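PDB 3EXA: tRNA dimethylallyltransferase from Bacillus halodurans, which probably transfers a dimethylallyl group from dimethylallyl diphosphate to adenine 37 of tRNAs that read codons beginning with uridine. Local coordinates for residues A[21-25]-A[54-60]; A[27-32]-A[91-97]; A[74-78]-A[111-115]; A[227-233]-A[247-251]. All coordinates share one frame; numbering follows the deposited sequence.

Interaction 1 (A[21-25]-A[54-60]); sequences VMLAK and EMDGVPH
Val21 and Met55 have the nearest CA atoms, 6.3 Å apart. Segment 21-25 is helical. Segment 54-60 leaves a short, loosely formed helical turn at Asp56, which has positive phi, and folds into a type I' turn from Met55 to Val58. The backbone bond from Val58 N to Met55 O closes that turn. It turns the carbonyl of Asp56 and the side chain of Val58 to the helix.

The Lys25 chain runs extended and bends only at its last torsion (chi4 -67°), which brings NZ round to Asp56. Lys25 NZ lies 2.8 Å from Asp56 O and approaches in the carbonyl plane. The same ammonium group forms a salt bridge with the Asp56 carboxylate, although the exact place of OD2 is less sure. Val58 is the apolar centre. Its CG1 packs on Ala24 CB at 3.9 Å, while CG2 lies over Val21 O and beside Lys25 CG. Val21 CG1 comes within 3.4 Å of Glu54 O and also meets the edge of the His60 ring. Met55 CG covers one face of that ring.

The contact joins helix 16-25, whose start belongs to the predicted P-loop, to the connection between strands 29-33 and 60-61. The carboxylate of Glu54 turns away to Thr51 N. Val58 and His60 also pack on Val31 of strand 29-33, Ala24 touches Phe96 of strand 94-98, and Leu23 faces helix 294-317.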
loop_
_atom_site.group_PDB
_atom_site.type_symbol
_atom_site.label_atom_id
_atom_site.label_comp_id
_atom_site.label_asym_id
_atom_site.label_seq_id
_atom_site.Cartn_x
_atom_site.Cartn_y
_atom_site.Cartn_z
ATOM N N VAL A 21 -16.439 -34.222 17.900
ATOM C CA VAL A 21 -16.583 -35.367 17.015
ATOM C C VAL A 21 -17.914 -36.058 17.256
ATOM O O VAL A 21 -18.483 -36.641 16.339
ATOM C CB VAL A 21 -15.452 -36.400 17.202
ATOM C CG1 VAL A 21 -14.099 -35.691 17.239
ATOM C CG2 VAL A 21 -15.677 -37.195 18.466
HETATM N N MSE A 22 -18.405 -35.995 18.493
HETATM C CA MSE A 22 -19.680 -36.623 18.848
HETATM C C MSE A 22 -20.835 -35.809 18.280
HETATM O O MSE A 22 -21.866 -36.356 17.912
HETATM C CB MSE A 22 -19.828 -36.737 20.371
HETATM C CG MSE A 22 -18.911 -37.782 21.053
HETATM SE SE MSE A 22 -19.088 -39.660 20.474
HETATM C CE MSE A 22 -17.305 -39.980 19.740
ATOM N N LEU A 23 -20.653 -34.497 18.219
ATOM C CA LEU A 23 -21.669 -33.633 17.674
ATOM C C LEU A 23 -21.717 -33.797 16.163
ATOM O O LEU A 23 -22.787 -33.778 15.560
ATOM C CB LEU A 23 -21.365 -32.181 18.018
ATOM C CG LEU A 23 -21.754 -31.759 19.426
ATOM C CD1 LEU A 23 -21.358 -30.316 19.644
ATOM C CD2 LEU A 23 -23.257 -31.928 19.617
ATOM N N ALA A 24 -20.553 -33.967 15.551
ATOM C CA ALA A 24 -20.473 -34.108 14.101
ATOM C C ALA A 24 -20.985 -35.457 13.608
ATOM O O ALA A 24 -21.343 -35.605 12.436
ATOM C CB ALA A 24 -19.039 -33.892 13.634
ATOM N N LYS A 25 -21.021 -36.436 14.503
ATOM C CA LYS A 25 -21.498 -37.766 14.157
ATOM C C LYS A 25 -23.005 -37.772 13.943
ATOM O O LYS A 25 -23.498 -38.208 12.901
ATOM C CB LYS A 25 -21.132 -38.763 15.257
ATOM C CG LYS A 25 -19.667 -39.146 15.286
ATOM C CD LYS A 25 -19.373 -40.002 16.500
ATOM C CE LYS A 25 -17.946 -40.517 16.484
ATOM N NZ LYS A 25 -17.726 -41.483 15.368
ATOM N N GLU A 54 -9.081 -40.333 17.634
ATOM C CA GLU A 54 -9.958 -39.351 18.269
ATOM C C GLU A 54 -10.970 -38.811 17.250
ATOM O O GLU A 54 -12.079 -38.438 17.613
ATOM C CB GLU A 54 -9.143 -38.186 18.839
ATOM C CG GLU A 54 -8.093 -38.595 19.860
ATOM C CD GLU A 54 -7.276 -37.417 20.366
ATOM O OE1 GLU A 54 -7.772 -36.680 21.242
ATOM O OE2 GLU A 54 -6.147 -37.223 19.870
HETATM N N MSE A 55 -10.576 -38.769 15.978
HETATM C CA MSE A 55 -11.457 -38.286 14.918
HETATM C C MSE A 55 -12.626 -39.244 14.781
HETATM O O MSE A 55 -13.729 -38.866 14.372
HETATM C CB MSE A 55 -10.719 -38.223 13.588
HETATM C CG MSE A 55 -9.601 -37.209 13.555
HETATM SE SE MSE A 55 -8.724 -37.096 11.841
HETATM C CE MSE A 55 -7.420 -35.730 12.266
ATOM N N ASP A 56 -12.355 -40.497 15.117
ATOM C CA ASP A 56 -13.347 -41.551 15.064
ATOM C C ASP A 56 -14.192 -41.437 13.804
ATOM O O ASP A 56 -15.408 -41.278 13.870
ATOM C CB ASP A 56 -14.223 -41.486 16.318
ATOM C CG ASP A 56 -15.032 -42.751 16.539
ATOM O OD1 ASP A 56 -14.545 -43.844 16.178
ATOM O OD2 ASP A 56 -16.149 -42.656 17.094
ATOM N N GLY A 57 -13.534 -41.502 12.647
ATOM C CA GLY A 57 -14.248 -41.430 11.382
ATOM C C GLY A 57 -14.576 -40.049 10.844
ATOM O O GLY A 57 -14.625 -39.848 9.628
ATOM N N VAL A 58 -14.817 -39.098 11.738
ATOM C CA VAL A 58 -15.139 -37.750 11.303
ATOM C C VAL A 58 -13.947 -37.170 10.564
ATOM O O VAL A 58 -12.817 -37.224 11.047
ATOM C CB VAL A 58 -15.470 -36.831 12.490
ATOM C CG1 VAL A 58 -15.812 -35.436 11.982
ATOM C CG2 VAL A 58 -16.630 -37.407 13.291
ATOM N N PRO A 59 -14.178 -36.625 9.369
ATOM C CA PRO A 59 -13.091 -36.036 8.582
ATOM C C PRO A 59 -12.645 -34.661 9.093
ATOM O O PRO A 59 -13.471 -33.811 9.445
ATOM C CB PRO A 59 -13.686 -35.960 7.179
ATOM C CG PRO A 59 -15.140 -35.731 7.460
ATOM C CD PRO A 59 -15.415 -36.703 8.579
ATOM N N HIS A 60 -11.333 -34.456 9.138
ATOM C CA HIS A 60 -10.784 -33.197 9.598
ATOM C C HIS A 60 -9.905 -32.527 8.552
ATOM O O HIS A 60 -9.125 -33.184 7.857
ATOM C CB HIS A 60 -9.997 -33.406 10.896
ATOM C CG HIS A 60 -10.853 -33.778 12.061
ATOM N ND1 HIS A 60 -10.657 -33.264 13.327
ATOM C CD2 HIS A 60 -11.908 -34.622 12.162
ATOM C CE1 HIS A 60 -11.550 -33.773 14.152
ATOM N NE2 HIS A 60 -12.323 -34.604 13.466
#

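Interaction 2 (A[27-32]-A[91-97]); sequences LNGEVI and RGRLPFL
Glu30 and Phe96 lie on neighbouring parallel strands, 29-32 and 94-97, in the central sheet of a P-loop NTPase-like fold. The axes of the two short segments make an angle of 28°.

Backbone bonds form the usual parallel ladder. Leu94 N binds Asn28 O, Glu30 N binds Leu94 O, and Phe96 N binds Glu30 O at 2.8 Å. The last pair, Ile32 N to Phe96 O, is very short in the model.

Glu30, Arg91 and Arg93 form a salt-bridge network at the start of the strands. Glu30 CG stands anti to its carbonyl carbon (chi1 -50°), and the chain beyond it is extended, so the carboxylate reaches both arginines. Arg91 grips it side-on. Arg91 NH2 meets Glu30 OE1 on the syn side at 2.8 Å, and Arg91 NE reaches Glu30 OE2 from above the carboxylate plane at 3.0 Å. Arg93 NH1 makes a salt bridge to Glu30 OE2 that is short in the model, with its guanidinium plane turned 54° from the carboxylate. A glutamine at Glu30 has no charge to offer, so Arg91 and Arg93 would probably be left without their shared mate.

Apolar contacts lie on both faces. On the face of Leu94 and Phe96, Leu27 CD2 touches Leu94 CD2 and, at 3.8 Å, Phe96 CZ at the ring edge. Gly29 leaves room here, since a CB would strike Leu94 O and the Phe96 ring. On the other face Ile32 CG2 meets Leu97 CD1, and helix 74-90 packs beside Glu30 and Ile32.

A water at the exposed end accepts from Asn28 ND2 at 3.2 Å and from Arg93 NE at 3.1 Å.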
loop_
_atom_site.group_PDB
_atom_site.type_symbol
_atom_site.label_atom_id
_atom_site.label_comp_id
_atom_site.label_asym_id
_atom_site.label_seq_id
_atom_site.Cartn_x
_atom_site.Cartn_y
_atom_site.Cartn_z
ATOM N N LEU A 27 -24.779 -35.247 13.497
ATOM C CA LEU A 27 -25.157 -34.062 12.748
ATOM C C LEU A 27 -24.532 -34.107 11.360
ATOM O O LEU A 27 -24.493 -33.099 10.658
ATOM C CB LEU A 27 -24.694 -32.812 13.495
ATOM C CG LEU A 27 -25.750 -31.766 13.892
ATOM C CD1 LEU A 27 -26.918 -32.428 14.592
ATOM C CD2 LEU A 27 -25.112 -30.731 14.800
ATOM N N ASN A 28 -24.046 -35.288 10.981
ATOM C CA ASN A 28 -23.396 -35.524 9.686
ATOM C C ASN A 28 -22.515 -34.350 9.265
ATOM O O ASN A 28 -22.767 -33.739 8.235
ATOM C CB ASN A 28 -24.466 -35.790 8.603
ATOM C CG ASN A 28 -23.868 -36.241 7.267
ATOM O OD1 ASN A 28 -23.024 -37.137 7.218
ATOM N ND2 ASN A 28 -24.324 -35.631 6.180
ATOM N N GLY A 29 -21.478 -34.042 10.042
ATOM C CA GLY A 29 -20.627 -32.919 9.690
ATOM C C GLY A 29 -19.142 -33.207 9.540
ATOM O O GLY A 29 -18.692 -34.316 9.819
ATOM N N GLU A 30 -18.380 -32.216 9.075
ATOM C CA GLU A 30 -16.937 -32.372 8.919
ATOM C C GLU A 30 -16.270 -31.306 9.775
ATOM O O GLU A 30 -16.854 -30.248 9.996
ATOM C CB GLU A 30 -16.526 -32.199 7.462
ATOM C CG GLU A 30 -17.340 -33.033 6.505
ATOM C CD GLU A 30 -16.667 -33.176 5.156
ATOM O OE1 GLU A 30 -15.918 -32.261 4.758
ATOM O OE2 GLU A 30 -16.886 -34.206 4.489
ATOM N N VAL A 31 -15.059 -31.560 10.262
ATOM C CA VAL A 31 -14.417 -30.561 11.111
ATOM C C VAL A 31 -13.315 -29.766 10.458
ATOM O O VAL A 31 -12.424 -30.319 9.814
ATOM C CB VAL A 31 -13.805 -31.171 12.399
ATOM C CG1 VAL A 31 -13.173 -30.059 13.232
ATOM C CG2 VAL A 31 -14.858 -31.908 13.206
ATOM N N ILE A 32 -13.370 -28.455 10.628
ATOM C CA ILE A 32 -12.321 -27.604 10.102
ATOM C C ILE A 32 -11.552 -27.149 11.331
ATOM O O ILE A 32 -12.109 -26.465 12.199
ATOM C CB ILE A 32 -12.859 -26.370 9.398
ATOM C CG1 ILE A 32 -13.826 -26.783 8.285
ATOM C CG2 ILE A 32 -11.690 -25.573 8.838
ATOM C CD1 ILE A 32 -14.451 -25.607 7.573
ATOM N N ARG A 91 -21.272 -31.354 -0.235
ATOM C CA ARG A 91 -21.372 -32.780 0.074
ATOM C C ARG A 91 -22.604 -33.071 0.906
ATOM O O ARG A 91 -22.901 -34.226 1.195
ATOM C CB ARG A 91 -20.145 -33.266 0.850
ATOM C CG ARG A 91 -18.922 -33.551 0.007
ATOM C CD ARG A 91 -17.802 -34.136 0.864
ATOM N NE ARG A 91 -17.138 -33.152 1.723
ATOM C CZ ARG A 91 -16.301 -32.212 1.288
ATOM N NH1 ARG A 91 -16.020 -32.114 -0.003
ATOM N NH2 ARG A 91 -15.722 -31.377 2.145
ATOM N N GLY A 92 -23.311 -32.015 1.300
ATOM C CA GLY A 92 -24.509 -32.175 2.106
ATOM C C GLY A 92 -24.186 -32.419 3.570
ATOM O O GLY A 92 -24.977 -33.015 4.295
ATOM N N ARG A 93 -23.017 -31.950 3.993
ATOM C CA ARG A 93 -22.553 -32.106 5.363
ATOM C C ARG A 93 -22.552 -30.758 6.061
ATOM O O ARG A 93 -22.606 -29.709 5.413
ATOM C CB ARG A 93 -21.125 -32.640 5.369
ATOM C CG ARG A 93 -20.925 -33.902 4.579
ATOM C CD ARG A 93 -21.313 -35.093 5.398
ATOM N NE ARG A 93 -20.928 -36.336 4.749
ATOM C CZ ARG A 93 -19.671 -36.720 4.549
ATOM N NH1 ARG A 93 -18.670 -35.950 4.947
ATOM N NH2 ARG A 93 -19.413 -37.885 3.964
ATOM N N LEU A 94 -22.461 -30.793 7.387
ATOM C CA LEU A 94 -22.432 -29.575 8.184
ATOM C C LEU A 94 -21.005 -29.251 8.633
ATOM O O LEU A 94 -20.376 -30.032 9.353
ATOM C CB LEU A 94 -23.339 -29.736 9.403
ATOM C CG LEU A 94 -23.311 -28.594 10.412
ATOM C CD1 LEU A 94 -23.750 -27.301 9.744
ATOM C CD2 LEU A 94 -24.220 -28.938 11.565
ATOM N N PRO A 95 -20.477 -28.090 8.214
ATOM C CA PRO A 95 -19.121 -27.679 8.583
ATOM C C PRO A 95 -18.978 -27.226 10.033
ATOM O O PRO A 95 -19.767 -26.422 10.534
ATOM C CB PRO A 95 -18.827 -26.555 7.597
ATOM C CG PRO A 95 -20.156 -25.905 7.466
ATOM C CD PRO A 95 -21.086 -27.099 7.312
ATOM N N PHE A 96 -17.945 -27.752 10.684
ATOM C CA PHE A 96 -17.625 -27.468 12.081
ATOM C C PHE A 96 -16.257 -26.771 12.218
ATOM O O PHE A 96 -15.233 -27.309 11.794
ATOM C CB PHE A 96 -17.594 -28.792 12.870
ATOM C CG PHE A 96 -18.935 -29.236 13.409
ATOM C CD1 PHE A 96 -19.301 -28.941 14.723
ATOM C CD2 PHE A 96 -19.817 -29.965 12.618
ATOM C CE1 PHE A 96 -20.532 -29.362 15.246
ATOM C CE2 PHE A 96 -21.049 -30.390 13.131
ATOM C CZ PHE A 96 -21.405 -30.088 14.453
ATOM N N LEU A 97 -16.249 -25.573 12.796
ATOM C CA LEU A 97 -15.013 -24.838 13.026
ATOM C C LEU A 97 -14.716 -25.055 14.505
ATOM O O LEU A 97 -15.411 -24.511 15.380
ATOM C CB LEU A 97 -15.192 -23.344 12.732
ATOM C CG LEU A 97 -13.949 -22.443 12.822
ATOM C CD1 LEU A 97 -12.896 -22.892 11.837
ATOM C CD2 LEU A 97 -14.341 -21.016 12.532
HETATM O O HOH W 1 -23.545 -37.839 4.045
#

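Interaction 3 (A[74-78]-A[111-115]); sequences VADFQ and QFNLG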
loop_
_atom_site.group_PDB
_atom_site.type_symbol
_atom_site.label_atom_id
_atom_site.label_comp_id
_atom_site.label_asym_id
_atom_site.label_seq_id
_atom_site.Cartn_x
_atom_site.Cartn_y
_atom_site.Cartn_z
ATOM N N VAL A 74 -3.426 -15.442 9.304
ATOM C CA VAL A 74 -4.867 -15.516 9.401
ATOM C C VAL A 74 -5.448 -15.521 7.990
ATOM O O VAL A 74 -6.372 -16.275 7.688
ATOM C CB VAL A 74 -5.415 -14.316 10.176
ATOM C CG1 VAL A 74 -5.179 -13.051 9.390
ATOM C CG2 VAL A 74 -6.880 -14.510 10.449
ATOM N N ALA A 75 -4.891 -14.684 7.122
ATOM C CA ALA A 75 -5.357 -14.596 5.748
ATOM C C ALA A 75 -5.214 -15.948 5.054
ATOM O O ALA A 75 -6.104 -16.355 4.311
ATOM C CB ALA A 75 -4.575 -13.530 4.991
ATOM N N ASP A 76 -4.100 -16.641 5.291
ATOM C CA ASP A 76 -3.899 -17.945 4.678
ATOM C C ASP A 76 -5.019 -18.861 5.168
ATOM O O ASP A 76 -5.625 -19.586 4.387
ATOM C CB ASP A 76 -2.544 -18.572 5.064
ATOM C CG ASP A 76 -1.340 -17.758 4.591
ATOM O OD1 ASP A 76 -1.290 -17.363 3.402
ATOM O OD2 ASP A 76 -0.422 -17.532 5.419
ATOM N N PHE A 77 -5.295 -18.827 6.468
ATOM C CA PHE A 77 -6.340 -19.677 7.029
ATOM C C PHE A 77 -7.712 -19.394 6.421
ATOM O O PHE A 77 -8.417 -20.319 6.018
ATOM C CB PHE A 77 -6.413 -19.509 8.545
ATOM C CG PHE A 77 -7.578 -20.221 9.174
ATOM C CD1 PHE A 77 -8.606 -19.500 9.769
ATOM C CD2 PHE A 77 -7.667 -21.608 9.135
ATOM C CE1 PHE A 77 -9.710 -20.151 10.311
ATOM C CE2 PHE A 77 -8.771 -22.265 9.675
ATOM C CZ PHE A 77 -9.794 -21.534 10.264
ATOM N N GLN A 78 -8.079 -18.117 6.355
ATOM C CA GLN A 78 -9.361 -17.695 5.806
ATOM C C GLN A 78 -9.558 -18.126 4.345
ATOM O O GLN A 78 -10.643 -18.574 3.972
ATOM C CB GLN A 78 -9.491 -16.173 5.940
ATOM C CG GLN A 78 -10.790 -15.584 5.399
ATOM C CD GLN A 78 -10.831 -14.062 5.506
ATOM O OE1 GLN A 78 -10.975 -13.508 6.595
ATOM N NE2 GLN A 78 -10.689 -13.381 4.370
ATOM N N GLN A 111 -15.775 -12.970 7.535
ATOM C CA GLN A 111 -15.289 -12.738 6.180
ATOM C C GLN A 111 -14.570 -11.395 6.057
ATOM O O GLN A 111 -14.813 -10.646 5.109
ATOM C CB GLN A 111 -16.454 -12.771 5.185
ATOM C CG GLN A 111 -17.023 -14.139 4.934
ATOM C CD GLN A 111 -15.972 -15.117 4.465
ATOM O OE1 GLN A 111 -15.162 -15.612 5.255
ATOM N NE2 GLN A 111 -15.970 -15.397 3.171
ATOM N N PHE A 112 -13.690 -11.087 7.006
ATOM C CA PHE A 112 -12.946 -9.825 6.970
ATOM C C PHE A 112 -12.217 -9.634 5.644
ATOM O O PHE A 112 -11.622 -10.572 5.113
ATOM C CB PHE A 112 -11.917 -9.760 8.103
ATOM C CG PHE A 112 -12.515 -9.588 9.468
ATOM C CD1 PHE A 112 -13.539 -8.675 9.687
ATOM C CD2 PHE A 112 -12.020 -10.311 10.547
ATOM C CE1 PHE A 112 -14.068 -8.486 10.966
ATOM C CE2 PHE A 112 -12.540 -10.129 11.830
ATOM C CZ PHE A 112 -13.563 -9.214 12.038
ATOM N N ASN A 113 -12.258 -8.411 5.121
ATOM C CA ASN A 113 -11.598 -8.095 3.856
ATOM C C ASN A 113 -10.180 -8.654 3.802
ATOM O O ASN A 113 -9.860 -9.475 2.939
ATOM C CB ASN A 113 -11.524 -6.582 3.644
ATOM C CG ASN A 113 -10.795 -6.212 2.359
ATOM O OD1 ASN A 113 -10.258 -5.109 2.227
ATOM N ND2 ASN A 113 -10.778 -7.137 1.400
ATOM N N LEU A 114 -9.339 -8.190 4.727
ATOM C CA LEU A 114 -7.936 -8.597 4.818
ATOM C C LEU A 114 -7.150 -8.150 3.587
ATOM O O LEU A 114 -6.255 -8.853 3.109
ATOM C CB LEU A 114 -7.817 -10.116 4.996
ATOM C CG LEU A 114 -8.167 -10.684 6.375
ATOM C CD1 LEU A 114 -8.028 -12.193 6.333
ATOM C CD2 LEU A 114 -7.251 -10.094 7.448
ATOM N N GLY A 115 -7.501 -6.971 3.083
ATOM C CA GLY A 115 -6.834 -6.421 1.919
ATOM C C GLY A 115 -5.648 -5.565 2.323
ATOM O O GLY A 115 -5.619 -5.004 3.422
#
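Gln78 NE2 donates to Phe112 O at 3.1 Å, the one hydrogen bond between helix segment 74-78 and loop segment 111-115. The N-H...O angle is 148°. The acceptor lies near the plane of the Gln78 amide, and the donor sits almost in line with the Phe112 carbonyl. The glutamine side chain is fully stretched, with CG opposite the backbone N (chi1 180°). This carries the amide from the helix to the loop.

Leu114 comes from the opposite direction. Leu114 CD1 meets the Gln78 amide, nearest to OE1 at 3.2 Å. CD1 also rests on Ala75, 3.9 Å from CB. The other branch, CD2, reaches Val74 CG1 at 4.1 Å. Leu114 is poorly ordered, so these packing distances are less certain than the bond from Gln78. Gln111, at positive phi, ends helix 102-110; Leu114 also has positive phi, further along the loop.

The contact ties the first turn of helix 74-90 to the loop that leads on to helix 121-133. Ala107 of helix 102-110 packs against Val74, Gln78 and Phe112. The second subunit also approaches here: its Arg160 makes a cation-pi contact with Phe112, and its Glu128 packs on Val74. Phe77, on another side of the helix, touches Val108 of helix 102-110.

Interaction 4 (A[227-233]-A[247-251]); sequences LYDRGIR and YDYLD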
loop_
_atom_site.group_PDB
_atom_site.type_symbol
_atom_site.label_atom_id
_atom_site.label_comp_id
_atom_site.label_asym_id
_atom_site.label_seq_id
_atom_site.Cartn_x
_atom_site.Cartn_y
_atom_site.Cartn_z
ATOM N N LEU A 227 13.404 -30.273 15.672
ATOM C CA LEU A 227 13.200 -29.018 14.959
ATOM C C LEU A 227 14.407 -28.109 15.150
ATOM O O LEU A 227 14.798 -27.364 14.251
ATOM C CB LEU A 227 11.960 -28.306 15.478
ATOM C CG LEU A 227 10.641 -29.036 15.212
ATOM C CD1 LEU A 227 9.526 -28.303 15.925
ATOM C CD2 LEU A 227 10.369 -29.103 13.711
ATOM N N TYR A 228 14.986 -28.177 16.340
ATOM C CA TYR A 228 16.142 -27.373 16.707
ATOM C C TYR A 228 17.350 -27.831 15.902
ATOM O O TYR A 228 18.079 -27.026 15.319
ATOM C CB TYR A 228 16.420 -27.571 18.198
ATOM C CG TYR A 228 17.357 -26.564 18.812
ATOM C CD1 TYR A 228 16.880 -25.333 19.270
ATOM C CD2 TYR A 228 18.707 -26.861 18.988
ATOM C CE1 TYR A 228 17.727 -24.422 19.903
ATOM C CE2 TYR A 228 19.566 -25.966 19.615
ATOM C CZ TYR A 228 19.072 -24.747 20.074
ATOM O OH TYR A 228 19.917 -23.866 20.703
ATOM N N ASP A 229 17.543 -29.142 15.875
ATOM C CA ASP A 229 18.659 -29.734 15.158
ATOM C C ASP A 229 18.596 -29.498 13.658
ATOM O O ASP A 229 19.631 -29.403 13.007
ATOM C CB ASP A 229 18.718 -31.234 15.430
ATOM C CG ASP A 229 20.114 -31.710 15.760
ATOM O OD1 ASP A 229 20.301 -32.939 15.886
ATOM O OD2 ASP A 229 21.021 -30.859 15.900
ATOM N N ARG A 230 17.397 -29.416 13.091
ATOM C CA ARG A 230 17.331 -29.192 11.657
ATOM C C ARG A 230 17.560 -27.729 11.339
ATOM O O ARG A 230 17.585 -27.337 10.174
ATOM C CB ARG A 230 15.999 -29.675 11.070
ATOM C CG ARG A 230 14.765 -29.049 11.669
ATOM C CD ARG A 230 13.519 -29.407 10.862
ATOM N NE ARG A 230 13.510 -28.789 9.533
ATOM C CZ ARG A 230 12.464 -28.812 8.711
ATOM N NH1 ARG A 230 11.348 -29.421 9.085
ATOM N NH2 ARG A 230 12.528 -28.222 7.525
ATOM N N GLY A 231 17.738 -26.919 12.379
ATOM C CA GLY A 231 17.993 -25.504 12.171
ATOM C C GLY A 231 16.805 -24.557 12.131
ATOM O O GLY A 231 16.949 -23.433 11.663
ATOM N N ILE A 232 15.638 -24.989 12.612
ATOM C CA ILE A 232 14.442 -24.131 12.620
ATOM C C ILE A 232 14.548 -23.098 13.759
ATOM O O ILE A 232 14.716 -23.460 14.925
ATOM C CB ILE A 232 13.143 -24.968 12.833
ATOM C CG1 ILE A 232 12.931 -25.957 11.677
ATOM C CG2 ILE A 232 11.948 -24.057 12.932
ATOM C CD1 ILE A 232 12.796 -25.310 10.312
ATOM N N ARG A 233 14.447 -21.811 13.437
ATOM C CA ARG A 233 14.541 -20.797 14.481
ATOM C C ARG A 233 13.870 -19.509 14.068
ATOM O O ARG A 233 13.834 -19.168 12.886
ATOM C CB ARG A 233 16.014 -20.530 14.834
ATOM C CG ARG A 233 16.241 -19.548 15.996
ATOM C CD ARG A 233 17.739 -19.289 16.219
ATOM N NE ARG A 233 18.163 -19.665 17.562
ATOM C CZ ARG A 233 17.738 -19.059 18.665
ATOM N NH1 ARG A 233 18.159 -19.462 19.851
ATOM N NH2 ARG A 233 16.904 -18.032 18.577
ATOM N N TYR A 247 13.126 -24.263 23.596
ATOM C CA TYR A 247 14.242 -23.618 22.921
ATOM C C TYR A 247 15.141 -22.850 23.899
ATOM O O TYR A 247 16.366 -22.852 23.755
ATOM C CB TYR A 247 13.744 -22.702 21.803
ATOM C CG TYR A 247 13.647 -23.381 20.453
ATOM C CD1 TYR A 247 14.139 -22.752 19.313
ATOM C CD2 TYR A 247 13.065 -24.644 20.306
ATOM C CE1 TYR A 247 14.063 -23.349 18.058
ATOM C CE2 TYR A 247 12.979 -25.251 19.042
ATOM C CZ TYR A 247 13.487 -24.586 17.923
ATOM O OH TYR A 247 13.436 -25.146 16.664
ATOM N N ASP A 248 14.559 -22.186 24.892
ATOM C CA ASP A 248 15.398 -21.493 25.871
ATOM C C ASP A 248 16.249 -22.535 26.592
ATOM O O ASP A 248 17.426 -22.305 26.865
ATOM C CB ASP A 248 14.552 -20.732 26.894
ATOM C CG ASP A 248 14.001 -19.442 26.339
ATOM O OD1 ASP A 248 14.795 -18.571 25.918
ATOM O OD2 ASP A 248 12.766 -19.290 26.321
ATOM N N TYR A 249 15.647 -23.678 26.913
ATOM C CA TYR A 249 16.379 -24.752 27.581
ATOM C C TYR A 249 17.526 -25.233 26.689
ATOM O O TYR A 249 18.672 -25.334 27.131
ATOM C CB TYR A 249 15.454 -25.939 27.894
ATOM C CG TYR A 249 16.213 -27.229 28.150
ATOM C CD1 TYR A 249 17.030 -27.368 29.275
ATOM C CD2 TYR A 249 16.153 -28.295 27.241
ATOM C CE1 TYR A 249 17.770 -28.529 29.492
ATOM C CE2 TYR A 249 16.892 -29.462 27.449
ATOM C CZ TYR A 249 17.699 -29.568 28.579
ATOM O OH TYR A 249 18.445 -30.696 28.807
ATOM N N LEU A 250 17.203 -25.530 25.432
ATOM C CA LEU A 250 18.191 -26.005 24.466
ATOM C C LEU A 250 19.316 -24.985 24.257
ATOM O O LEU A 250 20.451 -25.360 23.982
ATOM C CB LEU A 250 17.494 -26.317 23.135
ATOM C CG LEU A 250 17.140 -27.759 22.755
ATOM C CD1 LEU A 250 17.040 -28.660 23.964
ATOM C CD2 LEU A 250 15.837 -27.735 21.965
ATOM N N ASP A 251 18.982 -23.700 24.379
ATOM C CA ASP A 251 19.949 -22.616 24.239
ATOM C C ASP A 251 20.779 -22.550 25.511
ATOM O O ASP A 251 21.824 -21.904 25.541
ATOM C CB ASP A 251 19.246 -21.266 24.062
ATOM C CG ASP A 251 18.790 -21.012 22.639
ATOM O OD1 ASP A 251 18.067 -20.011 22.429
ATOM O OD2 ASP A 251 19.158 -21.797 21.733
#
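Tyr228 CG lies anti to the backbone N (chi1 -166°), which sends the ring from its helix toward segment 247-251. Tyr247 has an unusual first torsion (chi1 -91°) and runs past Tyr228 in the opposite direction. The two rings form a T-shaped stack. Their planes are 83° apart and their centroids 5.0 Å apart. The edge of Tyr228 points at the face of Tyr247, with CD1 over the centre of that ring.

Beyond the stack, Tyr247 OH donates to Ile232 O at 2.7 Å, tilted from the carbonyl plane. Leu250 covers one face of Tyr228, its CB 3.8 Å from the ring centroid in a CH-pi contact.

The contact joins the end of helix 220-229 to helix 244-251. Helix 220-229 closes in a Schellman motif, with Gly231 at positive phi and Ile232 N bonded back to Leu227 O. That turn places Ile232 O for the tyrosine hydroxyl. With an alanine in place of Tyr247, Ile232 O is likely to lose this donor and the Tyr228 edge the face it rests on. Val238 packs on both Ile232 and Tyr247.

Asp251 has two partners. Its OD2 lies near the plane of the Tyr228 ring, and the hydrogen bond from Tyr228 OH is doubtfully short. Asp251 OD1 forms a salt bridge with Arg233 NH1 at 2.6 Å, although the hydrogen bond within it is weak. The two groups are nearly coplanar.

In the fold
Interactions 1 and 2 adjoin, with centres 9 Å apart. Ala24 O lies 2.9 Å from Gly29 N, and Pro59 O is also 2.9 Å from Val31 N, both probable hydrogen bonds. Interaction 1 lies nearer the predicted P-loop: the Glu54 side chain is about 4 Å from that of Thr17, a probable substrate-binding residue. Interaction 3 meets interaction 2 where Phe77 CZ packs on Leu97 CD1 at 3.7 Å. Its Val74 side chain is about 7 Å from that of Thr101, which probably contacts tRNA. Interaction 4 stands apart from the annotated sites, its centre 31 to 38 Å from the other three.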